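Local coordinates for two-domain protein containing predicted PHP-like metal-dependent phosphoesterase (Bacteroides vulgatus ATCC 8482, PDB 3E38), which binds a cluster of zinc ions in a PHP-like domain and is probably a metal-dependent phosphoesterase, possibly acting as a 5'-3' exonuclease on nucleic acids, at residues B[25-31]-B[51-56]; B[70-74]-B[87-91]; B[250-255]-B[336-340]. All coordinates share one frame. Residues are numbered along the deposited sequence.

In the fold
The three contacts illustrate how one chain sets metal chemistry and the packing around it apart from a distant helix-sheet junction. Contact 1 builds part of the zinc centre, setting loop 25-31 against strand 50-56 so that His26, Asp31 and His56 reach two of the metals. Contact 2 lies next to it, with centres 8 Å apart, and packs helix 72-83 on strand 87-95, a neighbour of strand 50-56. They touch: Ile51 N lies 3.0 Å from Leu87 O, and Ser73 OG lies 2.7 Å from Glu55 OE2. Contact 3 packs helix 247-257 on the Ig-like sheet, across the chain's centre, its centre about 35 Å from that of contact 1 and its nearest atoms about 18 Å away.

Contact 1 of 3, residues B[25-31]-B[51-56]; sequences MHSVFSD and ISLTEH. With ZN (zinc ion), chain J; ZN (zinc ion), chain I.
One zinc (chain J) is held by Asp31 OD2 at 1.8 Å, Asp31 OD1 at 2.5 Å, His56 NE2 at 2.1 Å and His196; a second (chain I) is bound by His26 NE2 at 2.2 Å and a water at 2.1 Å, together with His24, Glu93 and Asp194. His56 ND1 is hydrogen-bonded to Thr95. The buried carboxylate of Glu55, in segment 51-56 of strand 50-56, anchors the loop: OE1 accepts from Ser27 N (3.0 Å) and Ser30 OG (2.6 Å), while OE2 accepts a very short hydrogen bond from Ser27 OG (2.4 Å) and is also hydrogen-bonded to Ser73. The backbone makes a type I turn, Ser27 to Ser30, and Ser27 OG accepts from Phe29 N (3.3 Å) in an ST turn. His26 ND1 donates to Ser30 OG (3.2 Å). Thr54 N donates a hydrogen bond to Met25 O (2.9 Å), and Met25 N one to Thr54 OG1 (3.3 Å). The CA atoms of Met25 and Leu53 are 5.2 Å apart, those of Ser30 and Glu55 5.4 Å. The His26 and His56 rings form an offset stack, centroids 4.5 Å apart and planes at 22°. Apolar packing completes the contact: selenomethionine Met25 lays CG 3.7 Å from Leu53 CD1 and CE 3.9 Å from Ile51 CB. Such a multi-zinc cluster of histidines and acids at the strand ends characterises the PHP fold and is consistent with metal-dependent phosphoester hydrolysis.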
loop_
_atom_site.group_PDB
_atom_site.type_symbol
_atom_site.label_atom_id
_atom_site.label_comp_id
_atom_site.label_asym_id
_atom_site.label_seq_id
_atom_site.Cartn_x
_atom_site.Cartn_y
_atom_site.Cartn_z
HETATM N N MSE B 25 -24.101 6.983 -10.642
HETATM C CA MSE B 25 -23.149 6.068 -11.218
HETATM C C MSE B 25 -23.720 5.425 -12.461
HETATM O O MSE B 25 -24.927 5.508 -12.710
HETATM C CB MSE B 25 -22.776 5.015 -10.192
HETATM C CG MSE B 25 -23.885 4.088 -9.835
HETATM SE SE MSE B 25 -23.435 2.951 -8.303
HETATM C CE MSE B 25 -23.157 4.357 -7.050
ATOM N N HIS B 26 -22.832 4.720 -13.156
ATOM C CA HIS B 26 -23.109 4.112 -14.460
ATOM C C HIS B 26 -22.601 2.725 -14.708
ATOM O O HIS B 26 -21.642 2.296 -14.114
ATOM C CB HIS B 26 -22.530 5.011 -15.539
ATOM C CG HIS B 26 -23.058 6.405 -15.475
ATOM N ND1 HIS B 26 -24.172 6.817 -16.173
ATOM C CD2 HIS B 26 -22.638 7.471 -14.762
ATOM C CE1 HIS B 26 -24.390 8.096 -15.919
ATOM N NE2 HIS B 26 -23.458 8.518 -15.075
ATOM N N SER B 27 -23.336 2.029 -15.578
ATOM C CA SER B 27 -23.003 0.662 -16.004
ATOM C C SER B 27 -22.974 0.632 -17.529
ATOM O O SER B 27 -23.151 1.638 -18.175
ATOM C CB SER B 27 -23.980 -0.392 -15.477
ATOM O OG SER B 27 -25.233 -0.443 -16.183
ATOM N N VAL B 28 -22.712 -0.534 -18.082
ATOM C CA VAL B 28 -22.643 -0.700 -19.521
ATOM C C VAL B 28 -24.006 -0.455 -20.231
ATOM O O VAL B 28 -24.103 -0.520 -21.466
ATOM C CB VAL B 28 -22.162 -2.169 -19.894
ATOM C CG1 VAL B 28 -20.680 -2.356 -19.584
ATOM C CG2 VAL B 28 -23.019 -3.201 -19.224
ATOM N N PHE B 29 -25.037 -0.197 -19.420
ATOM C CA PHE B 29 -26.416 0.000 -19.891
ATOM C C PHE B 29 -26.586 1.465 -20.277
ATOM O O PHE B 29 -27.591 1.873 -20.829
ATOM C CB PHE B 29 -27.448 -0.563 -18.914
ATOM C CG PHE B 29 -27.615 -2.078 -19.021
ATOM C CD1 PHE B 29 -26.763 -2.942 -18.374
ATOM C CD2 PHE B 29 -28.640 -2.622 -19.741
ATOM C CE1 PHE B 29 -26.892 -4.309 -18.505
ATOM C CE2 PHE B 29 -28.780 -3.991 -19.896
ATOM C CZ PHE B 29 -27.904 -4.839 -19.244
ATOM N N SER B 30 -25.536 2.232 -19.983
ATOM C CA SER B 30 -25.337 3.583 -20.567
ATOM C C SER B 30 -23.877 3.611 -21.002
ATOM O O SER B 30 -23.479 2.775 -21.797
ATOM C CB SER B 30 -25.713 4.811 -19.695
ATOM O OG SER B 30 -25.223 4.737 -18.380
ATOM N N ASP B 31 -23.101 4.517 -20.413
ATOM C CA ASP B 31 -21.677 4.749 -20.794
ATOM C C ASP B 31 -20.691 4.243 -19.747
ATOM O O ASP B 31 -19.509 4.438 -19.829
ATOM C CB ASP B 31 -21.402 6.243 -21.147
ATOM C CG ASP B 31 -21.605 7.194 -19.975
ATOM O OD1 ASP B 31 -22.231 6.759 -19.005
ATOM O OD2 ASP B 31 -21.169 8.396 -20.013
ATOM N N ILE B 51 -27.182 3.084 -2.926
ATOM C CA ILE B 51 -26.744 3.543 -4.225
ATOM C C ILE B 51 -27.890 3.732 -5.158
ATOM O O ILE B 51 -28.949 3.220 -4.960
ATOM C CB ILE B 51 -25.797 2.493 -4.922
ATOM C CG1 ILE B 51 -26.557 1.222 -5.251
ATOM C CG2 ILE B 51 -24.562 2.178 -4.068
ATOM C CD1 ILE B 51 -25.715 0.147 -5.989
ATOM N N SER B 52 -27.634 4.495 -6.193
ATOM C CA SER B 52 -28.561 4.642 -7.281
ATOM C C SER B 52 -27.776 4.535 -8.589
ATOM O O SER B 52 -26.912 5.375 -8.860
ATOM C CB SER B 52 -29.272 6.002 -7.194
ATOM O OG SER B 52 -30.277 6.145 -8.193
ATOM N N LEU B 53 -28.062 3.489 -9.355
ATOM C CA LEU B 53 -27.477 3.300 -10.690
ATOM C C LEU B 53 -28.320 4.194 -11.606
ATOM O O LEU B 53 -29.483 3.895 -11.936
ATOM C CB LEU B 53 -27.495 1.835 -11.089
ATOM C CG LEU B 53 -26.733 1.327 -12.310
ATOM C CD1 LEU B 53 -25.319 1.848 -12.374
ATOM C CD2 LEU B 53 -26.741 -0.221 -12.300
ATOM N N THR B 54 -27.731 5.342 -11.939
ATOM C CA THR B 54 -28.401 6.390 -12.669
ATOM C C THR B 54 -27.896 6.506 -14.084
ATOM O O THR B 54 -27.148 7.405 -14.412
ATOM C CB THR B 54 -28.217 7.739 -11.963
ATOM O OG1 THR B 54 -26.843 8.136 -12.048
ATOM C CG2 THR B 54 -28.666 7.650 -10.518
ATOM N N GLU B 55 -28.386 5.611 -14.931
ATOM C CA GLU B 55 -28.004 5.573 -16.346
ATOM C C GLU B 55 -28.497 6.829 -17.075
ATOM O O GLU B 55 -29.505 7.462 -16.726
ATOM C CB GLU B 55 -28.538 4.336 -17.084
ATOM C CG GLU B 55 -28.377 2.927 -16.438
ATOM C CD GLU B 55 -26.969 2.413 -16.223
ATOM O OE1 GLU B 55 -25.973 3.098 -16.542
ATOM O OE2 GLU B 55 -26.868 1.264 -15.717
ATOM N N HIS B 56 -27.731 7.202 -18.088
ATOM C CA HIS B 56 -28.130 8.288 -18.962
ATOM C C HIS B 56 -29.368 7.793 -19.678
ATOM O O HIS B 56 -29.435 6.641 -20.128
ATOM C CB HIS B 56 -27.080 8.610 -20.041
ATOM C CG HIS B 56 -25.805 9.174 -19.516
ATOM N ND1 HIS B 56 -25.689 10.487 -19.108
ATOM C CD2 HIS B 56 -24.583 8.621 -19.365
ATOM C CE1 HIS B 56 -24.454 10.709 -18.703
ATOM N NE2 HIS B 56 -23.762 9.589 -18.841
HETATM ZN ZN ZN J . -21.699 9.152 -18.463
HETATM ZN ZN ZN I . -23.291 10.728 -14.910
HETATM O O HOH W 1 -23.116 12.832 -15.024
#

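Contact 2 of 3, residues B[70-74]-B[87-91]; sequences HNRSF and LLIKG
Residues 72-74 form the first turn of helix 72-83, entered from a loop through His70 and Asn71, while 87-91 runs extended along strand 87-95. The two backbones stay well apart: the nearest CA atoms, those of Phe74 and Lys90, are 6.4 Å from each other, so side chains make the junction. Phe74, chi1 t and chi2 90°, points toward the strand and places one ring face against Lys90. The CB of Lys90 sits 3.9 Å from the Phe74 ring centroid, 28° off the normal, a CH-pi contact whose closest atoms are Phe74 CE1 and Lys90 CB at 3.5 Å. The same CE1 of Phe74 meets Leu88 CG at 3.8 Å, and Leu88 O lies near the ring plane, 3.8 Å from Phe74 CE1. This is the packing of a beta-alpha-beta unit, in which helix 72-83 connects the parallel neighbours 50-56 and 87-95 and rests on the sheet; Leu88 extends the apolar layer to Cys77 and Ala81 further along the helix. Beyond the aromatic ring, the Lys90 chain starts with chi1 and chi2 both t, then bends at chi3 (-91°) and chi4 (m), which carries its ammonium to the start of the helix. There Lys90 NZ donates to Asn71 OD1 at 2.7 Å and, at 3.0 Å, to a water that in turn donates to His70 O over 3.1 Å. Asn71 is also fixed by Asp110 and Ser111, which ties the entrance of the helix to the loop following strand 102-106.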
loop_
_atom_site.group_PDB
_atom_site.type_symbol
_atom_site.label_atom_id
_atom_site.label_comp_id
_atom_site.label_asym_id
_atom_site.label_seq_id
_atom_site.Cartn_x
_atom_site.Cartn_y
_atom_site.Cartn_z
ATOM N N HIS B 70 -34.930 1.442 -20.145
ATOM C CA HIS B 70 -34.274 2.269 -19.149
ATOM C C HIS B 70 -34.372 1.773 -17.726
ATOM O O HIS B 70 -33.747 2.329 -16.825
ATOM C CB HIS B 70 -34.820 3.688 -19.217
ATOM C CG HIS B 70 -34.634 4.330 -20.551
ATOM N ND1 HIS B 70 -33.435 4.867 -20.967
ATOM C CD2 HIS B 70 -35.508 4.530 -21.564
ATOM C CE1 HIS B 70 -33.579 5.365 -22.177
ATOM N NE2 HIS B 70 -34.832 5.175 -22.562
ATOM N N ASN B 71 -35.119 0.710 -17.514
ATOM C CA ASN B 71 -35.295 0.201 -16.151
ATOM C C ASN B 71 -34.413 -1.018 -15.934
ATOM O O ASN B 71 -34.229 -1.499 -14.834
ATOM C CB ASN B 71 -36.760 -0.158 -15.914
ATOM C CG ASN B 71 -37.674 1.024 -16.007
ATOM O OD1 ASN B 71 -37.448 2.038 -15.346
ATOM N ND2 ASN B 71 -38.761 0.892 -16.774
ATOM N N ARG B 72 -33.836 -1.500 -17.017
ATOM C CA ARG B 72 -33.115 -2.790 -16.958
ATOM C C ARG B 72 -31.862 -2.883 -15.999
ATOM O O ARG B 72 -31.658 -3.911 -15.349
ATOM C CB ARG B 72 -32.757 -3.216 -18.382
ATOM C CG ARG B 72 -32.105 -4.578 -18.518
ATOM C CD ARG B 72 -32.966 -5.681 -18.062
ATOM N NE ARG B 72 -32.299 -6.961 -18.354
ATOM C CZ ARG B 72 -32.608 -8.122 -17.802
ATOM N NH1 ARG B 72 -33.571 -8.186 -16.899
ATOM N NH2 ARG B 72 -31.918 -9.212 -18.132
ATOM N N SER B 73 -31.003 -1.869 -15.906
ATOM C CA SER B 73 -29.824 -2.063 -15.047
ATOM C C SER B 73 -30.271 -2.148 -13.572
ATOM O O SER B 73 -29.762 -2.929 -12.802
ATOM C CB SER B 73 -28.765 -1.001 -15.294
ATOM O OG SER B 73 -29.290 0.276 -15.142
ATOM N N PHE B 74 -31.312 -1.415 -13.244
ATOM C CA PHE B 74 -31.896 -1.470 -11.899
ATOM C C PHE B 74 -32.422 -2.872 -11.641
ATOM O O PHE B 74 -32.213 -3.482 -10.618
ATOM C CB PHE B 74 -33.022 -0.423 -11.770
ATOM C CG PHE B 74 -33.869 -0.559 -10.524
ATOM C CD1 PHE B 74 -33.523 0.113 -9.345
ATOM C CD2 PHE B 74 -35.045 -1.281 -10.552
ATOM C CE1 PHE B 74 -34.281 0.009 -8.234
ATOM C CE2 PHE B 74 -35.824 -1.375 -9.446
ATOM C CZ PHE B 74 -35.428 -0.747 -8.265
ATOM N N LEU B 87 -29.189 -0.805 -0.141
ATOM C CA LEU B 87 -30.432 -0.131 -0.524
ATOM C C LEU B 87 -30.278 0.420 -1.924
ATOM O O LEU B 87 -29.324 1.153 -2.196
ATOM C CB LEU B 87 -30.793 1.044 0.441
ATOM C CG LEU B 87 -31.065 0.721 1.934
ATOM C CD1 LEU B 87 -31.235 2.004 2.754
ATOM C CD2 LEU B 87 -32.269 -0.204 2.142
ATOM N N LEU B 88 -31.247 0.093 -2.776
ATOM C CA LEU B 88 -31.203 0.433 -4.198
ATOM C C LEU B 88 -32.304 1.401 -4.593
ATOM O O LEU B 88 -33.464 1.056 -4.686
ATOM C CB LEU B 88 -31.244 -0.868 -5.011
ATOM C CG LEU B 88 -31.017 -0.976 -6.513
ATOM C CD1 LEU B 88 -29.621 -0.636 -6.942
ATOM C CD2 LEU B 88 -31.339 -2.395 -6.920
ATOM N N ILE B 89 -31.884 2.619 -4.847
ATOM C CA ILE B 89 -32.741 3.729 -5.257
ATOM C C ILE B 89 -32.701 3.761 -6.791
ATOM O O ILE B 89 -31.648 3.906 -7.424
ATOM C CB ILE B 89 -32.209 5.053 -4.645
ATOM C CG1 ILE B 89 -32.112 4.915 -3.132
ATOM C CG2 ILE B 89 -33.027 6.339 -5.079
ATOM C CD1 ILE B 89 -31.190 5.982 -2.503
ATOM N N LYS B 90 -33.867 3.577 -7.375
ATOM C CA LYS B 90 -34.055 3.668 -8.811
ATOM C C LYS B 90 -33.845 5.125 -9.247
ATOM O O LYS B 90 -34.356 6.078 -8.654
ATOM C CB LYS B 90 -35.444 3.184 -9.204
ATOM C CG LYS B 90 -35.745 3.412 -10.696
ATOM C CD LYS B 90 -37.154 2.939 -11.092
ATOM C CE LYS B 90 -37.170 1.483 -11.560
ATOM N NZ LYS B 90 -36.564 1.356 -12.901
ATOM N N GLY B 91 -33.052 5.293 -10.292
ATOM C CA GLY B 91 -32.800 6.633 -10.794
ATOM C C GLY B 91 -32.224 6.590 -12.170
ATOM O O GLY B 91 -31.878 5.502 -12.715
HETATM O O HOH W 2 -33.846 2.353 -13.689
#

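Contact 3 of 3, residues B[250-255]-B[336-340]; sequences LRPFFE and GLKYT
Tyr339, Arg251 and Leu337 have the largest areas buried where segment 250-255 of helix 247-257, kinked at Pro252, meets strand 336-340. The segment axes approach to 9.2 Å and their N-to-C directions differ by 58° (signed crossing angle -58°); the nearest CA atoms, of Arg251 and Leu337, are 6.9 Å apart. Tyr339 (chi1 t) points toward the helix and offers its ring face to the edge of Phe254, also chi1 t, in a T-shaped pair with centroids 4.9 Å apart and planes at 67°; Phe254 CD2 comes within 3.5 Å of Tyr339 CD2. At the far end of the tyrosine, OH lies 3.4 Å from Glu255 CG. Arg251 extends with chi1 and chi2 both t, then turns at chi3 (m) to bring its guanidinium alongside the strand, where NH1 and NH2 both donate to Lys338 O, at 2.8 and 2.9 Å. The carbonyl thus receives a forked pair, and NH2 also has a salt bridge to Glu247 one turn earlier in helix 247-257. Leu337 (chi1 t, chi2 p) packs on this group: its CD1 lies over one face of the guanidinium, 3.5 Å from Arg251 NH2, and its CD2 packs 3.7 Å from Phe254 CB and 3.9 Å from Leu250 O. Alternation along the strand explains the pattern, since Leu337 and Tyr339 face the helix while the CB of Lys338 points away. Helix 247-257, which leads directly into strand 258-265, thereby packs against the antiparallel sheet of the Ig-like part, where strand 335-342 runs between 321-326 and 330-332; Val326 receives both Phe254 and Leu337.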
loop_
_atom_site.group_PDB
_atom_site.type_symbol
_atom_site.label_atom_id
_atom_site.label_comp_id
_atom_site.label_asym_id
_atom_site.label_seq_id
_atom_site.Cartn_x
_atom_site.Cartn_y
_atom_site.Cartn_z
ATOM N N LEU B 250 -22.422 20.131 10.636
ATOM C CA LEU B 250 -20.972 19.835 10.746
ATOM C C LEU B 250 -20.469 20.058 12.161
ATOM O O LEU B 250 -19.651 19.305 12.685
ATOM C CB LEU B 250 -20.122 20.615 9.723
ATOM C CG LEU B 250 -19.712 19.769 8.498
ATOM C CD1 LEU B 250 -20.847 18.934 7.892
ATOM C CD2 LEU B 250 -18.996 20.644 7.428
ATOM N N ARG B 251 -21.018 21.078 12.796
ATOM C CA ARG B 251 -20.598 21.395 14.148
ATOM C C ARG B 251 -20.844 20.203 15.067
ATOM O O ARG B 251 -19.918 19.725 15.699
ATOM C CB ARG B 251 -21.299 22.650 14.699
ATOM C CG ARG B 251 -21.035 22.901 16.170
ATOM C CD ARG B 251 -21.602 24.276 16.584
ATOM N NE ARG B 251 -21.146 25.290 15.632
ATOM C CZ ARG B 251 -19.908 25.799 15.625
ATOM N NH1 ARG B 251 -19.041 25.399 16.534
ATOM N NH2 ARG B 251 -19.532 26.706 14.722
ATOM N N PRO B 252 -22.095 19.718 15.150
ATOM C CA PRO B 252 -22.308 18.592 16.046
ATOM C C PRO B 252 -21.616 17.316 15.617
ATOM O O PRO B 252 -21.399 16.425 16.444
ATOM C CB PRO B 252 -23.834 18.370 15.988
ATOM C CG PRO B 252 -24.305 19.121 14.774
ATOM C CD PRO B 252 -23.371 20.304 14.716
ATOM N N PHE B 253 -21.286 17.246 14.335
ATOM C CA PHE B 253 -20.641 16.022 13.742
ATOM C C PHE B 253 -19.198 16.002 14.195
ATOM O O PHE B 253 -18.664 14.994 14.646
ATOM C CB PHE B 253 -20.783 16.017 12.210
ATOM C CG PHE B 253 -20.270 14.780 11.539
ATOM C CD1 PHE B 253 -20.992 13.591 11.582
ATOM C CD2 PHE B 253 -19.079 14.802 10.827
ATOM C CE1 PHE B 253 -20.524 12.438 10.952
ATOM C CE2 PHE B 253 -18.605 13.642 10.199
ATOM C CZ PHE B 253 -19.336 12.460 10.267
ATOM N N PHE B 254 -18.593 17.172 14.159
ATOM C CA PHE B 254 -17.202 17.302 14.576
ATOM C C PHE B 254 -17.069 16.935 16.014
ATOM O O PHE B 254 -16.117 16.318 16.422
ATOM C CB PHE B 254 -16.670 18.717 14.398
ATOM C CG PHE B 254 -15.249 18.877 14.887
ATOM C CD1 PHE B 254 -14.195 18.341 14.168
ATOM C CD2 PHE B 254 -14.965 19.567 16.061
ATOM C CE1 PHE B 254 -12.888 18.482 14.603
ATOM C CE2 PHE B 254 -13.630 19.709 16.500
ATOM C CZ PHE B 254 -12.612 19.180 15.770
ATOM N N GLU B 255 -18.060 17.345 16.779
ATOM C CA GLU B 255 -18.094 17.092 18.239
ATOM C C GLU B 255 -18.100 15.585 18.527
ATOM O O GLU B 255 -17.591 15.109 19.538
ATOM C CB GLU B 255 -19.306 17.797 18.859
ATOM C CG GLU B 255 -19.338 17.864 20.369
ATOM C CD GLU B 255 -19.800 16.575 21.014
ATOM O OE1 GLU B 255 -20.829 16.011 20.564
ATOM O OE2 GLU B 255 -19.147 16.142 21.996
ATOM N N GLY B 336 -14.096 27.252 6.580
ATOM C CA GLY B 336 -14.128 26.045 7.438
ATOM C C GLY B 336 -14.842 26.275 8.768
ATOM O O GLY B 336 -15.042 27.402 9.219
ATOM N N LEU B 337 -15.264 25.176 9.366
ATOM C CA LEU B 337 -15.968 25.193 10.652
ATOM C C LEU B 337 -15.155 25.836 11.757
ATOM O O LEU B 337 -13.991 25.539 11.927
ATOM C CB LEU B 337 -16.302 23.756 11.076
ATOM C CG LEU B 337 -16.892 23.558 12.467
ATOM C CD1 LEU B 337 -18.280 24.237 12.572
ATOM C CD2 LEU B 337 -16.925 22.056 12.823
ATOM N N LYS B 338 -15.801 26.709 12.517
ATOM C CA LYS B 338 -15.186 27.345 13.675
ATOM C C LYS B 338 -15.587 26.612 14.947
ATOM O O LYS B 338 -16.737 26.297 15.195
ATOM C CB LYS B 338 -15.570 28.823 13.772
ATOM C CG LYS B 338 -15.297 29.596 12.472
ATOM C CD LYS B 338 -13.856 29.446 11.995
ATOM C CE LYS B 338 -13.596 30.234 10.682
ATOM N NZ LYS B 338 -14.273 29.670 9.435
ATOM N N TYR B 339 -14.602 26.353 15.768
ATOM C CA TYR B 339 -14.822 25.593 16.980
ATOM C C TYR B 339 -14.013 26.138 18.102
ATOM O O TYR B 339 -12.950 26.712 17.911
ATOM C CB TYR B 339 -14.436 24.114 16.745
ATOM C CG TYR B 339 -15.120 23.149 17.670
ATOM C CD1 TYR B 339 -14.592 22.838 18.921
ATOM C CD2 TYR B 339 -16.323 22.556 17.291
ATOM C CE1 TYR B 339 -15.250 21.940 19.768
ATOM C CE2 TYR B 339 -16.993 21.670 18.124
ATOM C CZ TYR B 339 -16.463 21.359 19.354
ATOM O OH TYR B 339 -17.153 20.453 20.147
ATOM N N THR B 340 -14.548 25.944 19.286
ATOM C CA THR B 340 -13.891 26.383 20.504
ATOM C C THR B 340 -13.885 25.293 21.528
ATOM O O THR B 340 -14.878 24.564 21.697
ATOM C CB THR B 340 -14.615 27.566 21.169
ATOM O OG1 THR B 340 -14.750 28.614 20.229
ATOM C CG2 THR B 340 -13.808 28.086 22.317
#